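Side-chain contacts in glucose dehydrogenase (Haloferax mediterranei, PDB 2B5W), which oxidises D-glucose, and more broadly other aldoses such as D-xylose and D-galactose, with NADP(+) preferred over NAD(+), using a catalytic zinc ion: residues Lys157-Ala162 with Ala190-Asp195; Gly185-Ala190 with Thr317-Trp322. The protein carries 1 engineered substitution. One frame throughout, in Å; residues are numbered along the deposited sequence.

Contact 1. Residues Lys157-Ala162 with Ala190-Asp195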
ATOM      1  N   LYS A 157       7.244   2.587  13.037  1.00 15.28           N
ATOM      2  CA  LYS A 157       5.862   2.597  12.579  1.00 15.50           C
ATOM      3  C   LYS A 157       5.776   2.366  11.071  1.00 14.32           C
ATOM      4  O   LYS A 157       4.963   1.579  10.594  1.00 14.95           O
ATOM      5  CB  LYS A 157       5.143   3.909  12.923  1.00 15.80           C
ATOM      6  CG  LYS A 157       3.730   3.954  12.316  1.00 16.46           C
ATOM      7  CD  LYS A 157       2.958   5.236  12.554  1.00 18.49           C
ATOM      8  CE  LYS A 157       1.753   5.304  11.610  1.00 16.49           C
ATOM      9  NZ  LYS A 157       0.887   6.437  11.934  1.00 17.17           N
ATOM     10  N   ALA A 158       6.607   3.070  10.296  1.00 14.30           N
ATOM     11  CA  ALA A 158       6.521   2.967   8.871  1.00 17.35           C
ATOM     12  C   ALA A 158       6.791   1.543   8.417  1.00 15.90           C
ATOM     13  O   ALA A 158       6.119   1.051   7.525  1.00 15.94           O
ATOM     14  CB  ALA A 158       7.470   3.969   8.180  1.00 16.24           C
ATOM     15  N   LEU A 159       7.792   0.891   9.006  1.00 16.22           N
ATOM     16  CA  LEU A 159       8.100  -0.496   8.659  1.00 15.27           C
ATOM     17  C   LEU A 159       6.922  -1.383   9.076  1.00 17.05           C
ATOM     18  O   LEU A 159       6.544  -2.298   8.354  1.00 16.61           O
ATOM     19  CB  LEU A 159       9.398  -0.974   9.320  1.00 15.55           C
ATOM     20  CG  LEU A 159      10.654  -0.186   8.935  1.00 19.96           C
ATOM     21  CD1 LEU A 159      11.886  -0.737   9.600  1.00 18.87           C
ATOM     22  CD2 LEU A 159      10.859  -0.139   7.446  1.00 20.72           C
ATOM     23  N   GLU A 160       6.339  -1.134  10.250  1.00 17.67           N
ATOM     24  CA  GLU A 160       5.185  -1.952  10.669  1.00 18.10           C
ATOM     25  C   GLU A 160       4.080  -1.938   9.593  1.00 15.73           C
ATOM     26  O   GLU A 160       3.544  -2.997   9.215  1.00 16.76           O
ATOM     27  CB  GLU A 160       4.623  -1.454  11.991  1.00 18.45           C
ATOM     28  CG  GLU A 160       3.585  -2.404  12.588  1.00 21.73           C
ATOM     29  CD  GLU A 160       2.910  -1.890  13.850  1.00 28.67           C
ATOM     30  OE1 GLU A 160       2.679  -0.670  13.982  1.00 27.01           O
ATOM     31  OE2 GLU A 160       2.491  -2.756  14.643  1.00 32.62           O
ATOM     32  N   HIS A 161       3.714  -0.755   9.126  1.00 15.30           N
ATOM     33  CA  HIS A 161       2.637  -0.633   8.158  1.00 16.07           C
ATOM     34  C   HIS A 161       3.027  -1.116   6.762  1.00 16.51           C
ATOM     35  O   HIS A 161       2.266  -1.805   6.109  1.00 16.76           O
ATOM     36  CB  HIS A 161       2.099   0.792   8.098  1.00 16.75           C
ATOM     37  CG  HIS A 161       1.363   1.196   9.325  1.00 17.40           C
ATOM     38  ND1 HIS A 161      -0.003   1.411   9.324  1.00 23.80           N
ATOM     39  CD2 HIS A 161       1.783   1.464  10.583  1.00 17.27           C
ATOM     40  CE1 HIS A 161      -0.390   1.738  10.550  1.00 28.27           C
ATOM     41  NE2 HIS A 161       0.678   1.802  11.328  1.00 18.25           N
ATOM     42  N   ALA A 162       4.233  -0.801   6.314  1.00 15.59           N
ATOM     43  CA  ALA A 162       4.716  -1.316   5.031  1.00 15.39           C
ATOM     44  C   ALA A 162       4.800  -2.833   5.027  1.00 14.02           C
ATOM     45  O   ALA A 162       4.318  -3.494   4.086  1.00 16.31           O
ATOM     46  CB  ALA A 162       6.070  -0.675   4.717  1.00 19.59           C
ATOM     47  N   ALA A 190      20.701   2.046   8.913  1.00 16.77           N
ATOM     48  CA  ALA A 190      21.271   1.221   9.955  1.00 15.42           C
ATOM     49  C   ALA A 190      20.231   0.299  10.561  1.00 15.86           C
ATOM     50  O   ALA A 190      20.515  -0.874  10.852  1.00 17.37           O
ATOM     51  CB  ALA A 190      21.899   2.069  11.051  1.00 16.14           C
ATOM     52  N   MET A 191      19.012   0.799  10.736  1.00 15.06           N
ATOM     53  CA  MET A 191      17.938  -0.074  11.191  1.00 15.76           C
ATOM     54  C   MET A 191      17.657  -1.242  10.216  1.00 15.60           C
ATOM     55  O   MET A 191      17.435  -2.360  10.622  1.00 17.66           O
ATOM     56  CB  MET A 191      16.644   0.700  11.442  1.00 17.48           C
ATOM     57  CG  MET A 191      16.782   1.750  12.530  1.00 15.80           C
ATOM     58  SD  MET A 191      15.330   2.803  12.692  1.00 16.83           S
ATOM     59  CE  MET A 191      14.058   1.559  13.066  1.00 15.57           C
ATOM     60  N   LEU A 192      17.654  -0.971   8.927  1.00 16.05           N
ATOM     61  CA  LEU A 192      17.415  -1.996   7.930  1.00 17.18           C
ATOM     62  C   LEU A 192      18.541  -3.026   7.938  1.00 17.36           C
ATOM     63  O   LEU A 192      18.300  -4.201   7.744  1.00 18.11           O
ATOM     64  CB  LEU A 192      17.205  -1.398   6.523  1.00 16.99           C
ATOM     65  CG  LEU A 192      15.916  -0.593   6.400  1.00 15.34           C
ATOM     66  CD1 LEU A 192      15.906   0.245   5.135  1.00 18.98           C
ATOM     67  CD2 LEU A 192      14.666  -1.501   6.425  1.00 18.07           C
ATOM     68  N   LYS A 193      19.764  -2.597   8.229  1.00 17.01           N
ATOM     69  CA  LYS A 193      20.860  -3.537   8.270  1.00 17.72           C
ATOM     70  C   LYS A 193      20.630  -4.609   9.322  1.00 18.55           C
ATOM     71  O   LYS A 193      21.059  -5.761   9.159  1.00 19.90           O
ATOM     72  CB  LYS A 193      22.158  -2.781   8.561  1.00 17.48           C
ATOM     73  CG  LYS A 193      23.398  -3.637   8.507  1.00 21.20           C
ATOM     74  CD  LYS A 193      24.624  -2.774   8.644  1.00 24.36           C
ATOM     75  CE  LYS A 193      25.918  -3.588   8.684  1.00 34.67           C
ATOM     76  NZ  LYS A 193      26.275  -3.994   7.325  1.00 28.65           N
ATOM     77  N   VAL A 194      20.003  -4.215  10.446  1.00 16.33           N
ATOM     78  CA  VAL A 194      19.773  -5.141  11.545  1.00 19.33           C
ATOM     79  C   VAL A 194      18.350  -5.702  11.633  1.00 18.71           C
ATOM     80  O   VAL A 194      18.046  -6.491  12.550  1.00 21.17           O
ATOM     81  CB  VAL A 194      20.217  -4.550  12.937  1.00 20.12           C
ATOM     82  CG1 VAL A 194      21.674  -4.189  12.904  1.00 26.25           C
ATOM     83  CG2 VAL A 194      19.366  -3.376  13.343  1.00 19.43           C
ATOM     84  N   ASP A 195      17.520  -5.343  10.661  1.00 16.68           N
ATOM     85  CA  ASP A 195      16.125  -5.735  10.616  1.00 17.04           C
ATOM     86  C   ASP A 195      16.007  -7.256  10.563  1.00 18.82           C
ATOM     87  O   ASP A 195      16.790  -7.922   9.885  1.00 21.46           O
ATOM     88  CB  ASP A 195      15.464  -5.044   9.405  1.00 17.56           C
ATOM     89  CG  ASP A 195      13.940  -5.145   9.350  1.00 22.47           C
ATOM     90  OD1 ASP A 195      13.371  -6.244   9.432  1.00 20.16           O
ATOM     91  OD2 ASP A 195      13.259  -4.113   9.117  1.00 21.40           O
TER

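Contact 2. Residues Gly185-Ala190 with Thr317-Trp322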
ATOM      1  N   GLY A 185      16.926   9.150   7.087  1.00 17.44           N
ATOM      2  CA  GLY A 185      17.365   8.161   6.131  1.00 16.61           C
ATOM      3  C   GLY A 185      18.549   7.364   6.623  1.00 16.13           C
ATOM      4  O   GLY A 185      18.571   6.156   6.479  1.00 15.95           O
ATOM      5  N   LEU A 186      19.525   8.009   7.260  1.00 16.24           N
ATOM      6  CA  LEU A 186      20.709   7.282   7.682  1.00 14.72           C
ATOM      7  C   LEU A 186      20.379   6.375   8.875  1.00 16.42           C
ATOM      8  O   LEU A 186      20.843   5.254   8.963  1.00 17.01           O
ATOM      9  CB  LEU A 186      21.849   8.228   8.034  1.00 16.15           C
ATOM     10  CG  LEU A 186      22.347   9.060   6.847  1.00 17.23           C
ATOM     11  CD1 LEU A 186      23.375  10.068   7.324  1.00 19.34           C
ATOM     12  CD2 LEU A 186      22.997   8.207   5.817  1.00 21.49           C
ATOM     13  N   LEU A 187      19.578   6.887   9.815  1.00 16.00           N
ATOM     14  CA  LEU A 187      19.117   6.035  10.918  1.00 17.65           C
ATOM     15  C   LEU A 187      18.372   4.807  10.373  1.00 16.01           C
ATOM     16  O   LEU A 187      18.601   3.663  10.808  1.00 16.00           O
ATOM     17  CB  LEU A 187      18.194   6.858  11.823  1.00 20.80           C
ATOM     18  CG  LEU A 187      17.827   6.403  13.204  1.00 40.58           C
ATOM     19  CD1 LEU A 187      19.064   6.243  14.051  1.00 23.07           C
ATOM     20  CD2 LEU A 187      16.878   7.469  13.778  1.00 30.25           C
ATOM     21  N   THR A 188      17.500   5.044   9.402  1.00 16.01           N
ATOM     22  CA  THR A 188      16.724   4.005   8.794  1.00 17.66           C
ATOM     23  C   THR A 188      17.612   2.962   8.115  1.00 18.91           C
ATOM     24  O   THR A 188      17.383   1.767   8.240  1.00 16.23           O
ATOM     25  CB  THR A 188      15.713   4.580   7.824  1.00 17.60           C
ATOM     26  OG1 THR A 188      14.801   5.426   8.538  1.00 18.20           O
ATOM     27  CG2 THR A 188      14.907   3.535   7.184  1.00 16.16           C
ATOM     28  N   LEU A 189      18.648   3.419   7.424  1.00 15.67           N
ATOM     29  CA  LEU A 189      19.556   2.495   6.761  1.00 15.14           C
ATOM     30  C   LEU A 189      20.221   1.530   7.774  1.00 15.39           C
ATOM     31  O   LEU A 189      20.315   0.335   7.518  1.00 16.43           O
ATOM     32  CB  LEU A 189      20.580   3.306   5.970  1.00 16.01           C
ATOM     33  CG  LEU A 189      21.577   2.529   5.120  1.00 19.23           C
ATOM     34  CD1 LEU A 189      20.905   1.815   4.001  1.00 19.09           C
ATOM     35  CD2 LEU A 189      22.671   3.502   4.629  1.00 16.40           C
ATOM     36  N   ALA A 190      20.701   2.046   8.913  1.00 16.77           N
ATOM     37  CA  ALA A 190      21.271   1.221   9.955  1.00 15.42           C
ATOM     38  C   ALA A 190      20.231   0.299  10.561  1.00 15.86           C
ATOM     39  O   ALA A 190      20.515  -0.874  10.852  1.00 17.37           O
ATOM     40  CB  ALA A 190      21.899   2.069  11.051  1.00 16.14           C
ATOM     41  N   THR A 317      19.745  -0.878  20.769  1.00 13.23           N
ATOM     42  CA  THR A 317      20.760  -1.775  21.295  1.00 13.65           C
ATOM     43  C   THR A 317      21.557  -2.536  20.239  1.00 13.50           C
ATOM     44  O   THR A 317      22.704  -2.945  20.440  1.00 17.63           O
ATOM     45  CB  THR A 317      20.074  -2.739  22.278  1.00 21.22           C
ATOM     46  OG1 THR A 317      19.466  -1.978  23.347  1.00 19.91           O
ATOM     47  CG2 THR A 317      21.025  -3.605  22.928  1.00 23.14           C
ATOM     48  N   LYS A 318      20.930  -2.695  19.053  1.00 17.14           N
ATOM     49  CA  LYS A 318      21.548  -3.386  17.941  1.00 15.73           C
ATOM     50  C   LYS A 318      22.323  -2.496  16.974  1.00 14.11           C
ATOM     51  O   LYS A 318      23.030  -2.984  16.086  1.00 19.68           O
ATOM     52  CB  LYS A 318      20.472  -4.101  17.134  1.00 19.59           C
ATOM     53  CG  LYS A 318      19.735  -5.133  17.901  1.00 20.84           C
ATOM     54  CD  LYS A 318      18.726  -5.913  17.041  1.00 25.57           C
ATOM     55  CE  LYS A 318      17.817  -6.789  17.902  1.00 29.19           C
ATOM     56  NZ  LYS A 318      16.451  -7.076  17.282  1.00 29.85           N
ATOM     57  N   LEU A 319      22.163  -1.203  17.103  1.00 16.29           N
ATOM     58  CA  LEU A 319      22.864  -0.306  16.173  1.00 18.93           C
ATOM     59  C   LEU A 319      24.366  -0.272  16.509  1.00 20.09           C
ATOM     60  O   LEU A 319      24.748  -0.305  17.673  1.00 23.56           O
ATOM     61  CB  LEU A 319      22.247   1.094  16.211  1.00 18.52           C
ATOM     62  CG  LEU A 319      20.777   1.188  15.835  1.00 17.75           C
ATOM     63  CD1 LEU A 319      20.259   2.585  16.096  1.00 21.57           C
ATOM     64  CD2 LEU A 319      20.502   0.702  14.485  1.00 21.24           C
ATOM     65  N   PRO A 320      25.248  -0.215  15.518  1.00 21.81           N
ATOM     66  CA  PRO A 320      26.686  -0.183  15.843  1.00 25.71           C
ATOM     67  C   PRO A 320      27.113   1.061  16.623  1.00 26.67           C
ATOM     68  O   PRO A 320      26.571   2.156  16.371  1.00 22.77           O
ATOM     69  CB  PRO A 320      27.364  -0.218  14.473  1.00 31.01           C
ATOM     70  CG  PRO A 320      26.358  -0.600  13.542  1.00 26.45           C
ATOM     71  CD  PRO A 320      24.997  -0.186  14.074  1.00 25.75           C
ATOM     72  N   LYS A 321      28.086   0.915  17.547  1.00 24.33           N
ATOM     73  CA  LYS A 321      28.503   2.069  18.348  1.00 23.66           C
ATOM     74  C   LYS A 321      29.142   3.113  17.463  1.00 21.31           C
ATOM     75  O   LYS A 321      28.906   4.297  17.658  1.00 23.09           O
ATOM     76  CB  LYS A 321      29.507   1.672  19.424  1.00 27.37           C
ATOM     77  CG  LYS A 321      28.800   1.273  20.687  1.00 40.66           C
ATOM     78  CD  LYS A 321      28.011  -0.002  20.494  1.00 43.76           C
ATOM     79  CE  LYS A 321      27.385  -0.495  21.782  1.00 53.13           C
ATOM     80  NZ  LYS A 321      26.321  -1.495  21.554  1.00 45.79           N
ATOM     81  N   TRP A 322      29.918   2.695  16.444  1.00 26.02           N
ATOM     82  CA  TRP A 322      30.555   3.673  15.553  1.00 23.80           C
ATOM     83  C   TRP A 322      29.498   4.491  14.845  1.00 18.42           C
ATOM     84  O   TRP A 322      29.738   5.636  14.548  1.00 19.03           O
ATOM     85  CB  TRP A 322      31.502   3.040  14.484  1.00 22.92           C
ATOM     86  CG  TRP A 322      30.769   2.341  13.379  1.00 20.58           C
ATOM     87  CD1 TRP A 322      30.459   1.010  13.321  1.00 24.01           C
ATOM     88  CD2 TRP A 322      30.183   2.935  12.192  1.00 18.59           C
ATOM     89  NE1 TRP A 322      29.743   0.747  12.182  1.00 24.02           N
ATOM     90  CE2 TRP A 322      29.557   1.901  11.465  1.00 23.34           C
ATOM     91  CE3 TRP A 322      30.127   4.225  11.686  1.00 24.35           C
ATOM     92  CZ2 TRP A 322      28.865   2.125  10.282  1.00 22.64           C
ATOM     93  CZ3 TRP A 322      29.459   4.454  10.491  1.00 24.55           C
ATOM     94  CH2 TRP A 322      28.837   3.410   9.801  1.00 24.39           C
TER

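Contact 1. Residues Lys157-Ala162 with Ala190-Asp195
With CG turned opposite its carbonyl carbon (chi1 -60°) and CD1 anti to CA (chi2 -179°), Leu159 sends CD1 straight on from helix 149-164 to Asp195 while CD2 branches off to Leu192. Leu192 has nearly the same first torsion, -68°; its CB leaves the backbone at a slant to the partner helix, and the closing of the gap is left to the end of the branch. The backbones stay well apart, since the closest CA atoms, of Leu159 and Leu192, are 9.5 Å from each other. Only side-chain ends can bridge such a distance.

The two methyls of Leu159 divide the work. CD2 meets CD2 of Leu192 at 4.2 Å, an ordinary dispersion contact between branches that meet at an angle. CD1 of Leu159 comes within 3.7 Å of OD2 of Asp195, approaching from the opposite direction; a methyl offers no polar bond, so this is van der Waals contact with a carboxylate whose strong partners are others. OD2 of Asp195 is hydrogen-bonded to OH of Tyr163, one turn further along the same helix as Leu159, while OD1 takes the N-H of Lys197. Both oxygens are thus gripped, which fixes the carboxylate beside the leucine and satisfies its polar atoms in a buried place. The Asp195 side chain also lies about 6 Å from a bound potassium ion, whose charge would be expected to favour the ionised form.

Evidence for the setting comes from the outer partners. Leu159 and Leu192 both touch Phe245 of strand 243-248, and Met191 packs on Ile152, Thr155 and Glu156 earlier on helix 149-164. The contact therefore lies between helix 149-164 and the C-terminal end of helix 183-194, both resting on one face of the parallel sheet at strand 243-248.

Contact 2. Residues Gly185-Ala190 with Thr317-Trp322
Leu319 meets Ala190 without any aromatic ring between them; the flat group that matters is the peptide joining Ala190 to Met191, and CD2 of Leu319 lies over one face of it. The methyl stands 4.0 Å from C of Ala190 and almost straight above that carbon, rather than at the edge where the carbonyl oxygen and the amide hydrogen point. Its line to the peptide is close to the plane normal, so the approach is apolar and leaves the helical hydrogen-bonding directions alone.

The same CD2 of Leu319 is also 4.0 Å from CB of Ala190, and a single methyl therefore serves the alanine side chain and its backbone together. The small residue permits this: the CA atoms of Ala190 and Leu319 are 6.6 Å apart, the nearest pair of the two segments. The other branch of the leucine reaches along the helix, where CD1 of Leu319 and CD1 of Leu187 come within 4.4 Å. Leu187 has CG opposite its own backbone N (chi1 -165°), which swings its end round to the leucine although its CB sets off across the line of approach.

Leu319 is extended in backbone, psi 142°, in the short link between helices 306-318 and 321-327, with Pro320 as N-cap of the second. Its side chain further packs on Ile152 and Leu324; Ala190 touches Phe323, and Leu187 touches Pro151, Ile152 and Leu327.

Helix 183-194 follows strand 175-179 and leads to strand 201-206 in the beta-alpha-beta crossover of a Rossmann fold. Leu184, near its start, binds NADP(+), and Gly185 is consistent with the last glycine of a GxGxxG motif. The contact thus marks where an interhelical link of the C-terminal part is pressed onto the nucleotide-binding helix.

From the N terminus the chain first builds most of the mixed sheet, then enters helix 149-164, crosses strand 175-179 of the parallel sheet and runs into helix 183-194. There contact 1 closes a short loop with 27 residues between its segments. Contact 2 starts on the same helix and closes a far longer one, 126 residues, after the chain has passed through the remaining strands of that sheet. The order 157-162, 185-190, 190-195, 317-322 makes the two loops cross, with Ala190 belonging to both. Their centres lie 11 Å apart, and CG1 of Val194 packs 3.7 Å from O of Lys318. Helix 183-194 thereby ties helix 149-164 to the junction of helices 306-318 and 321-327.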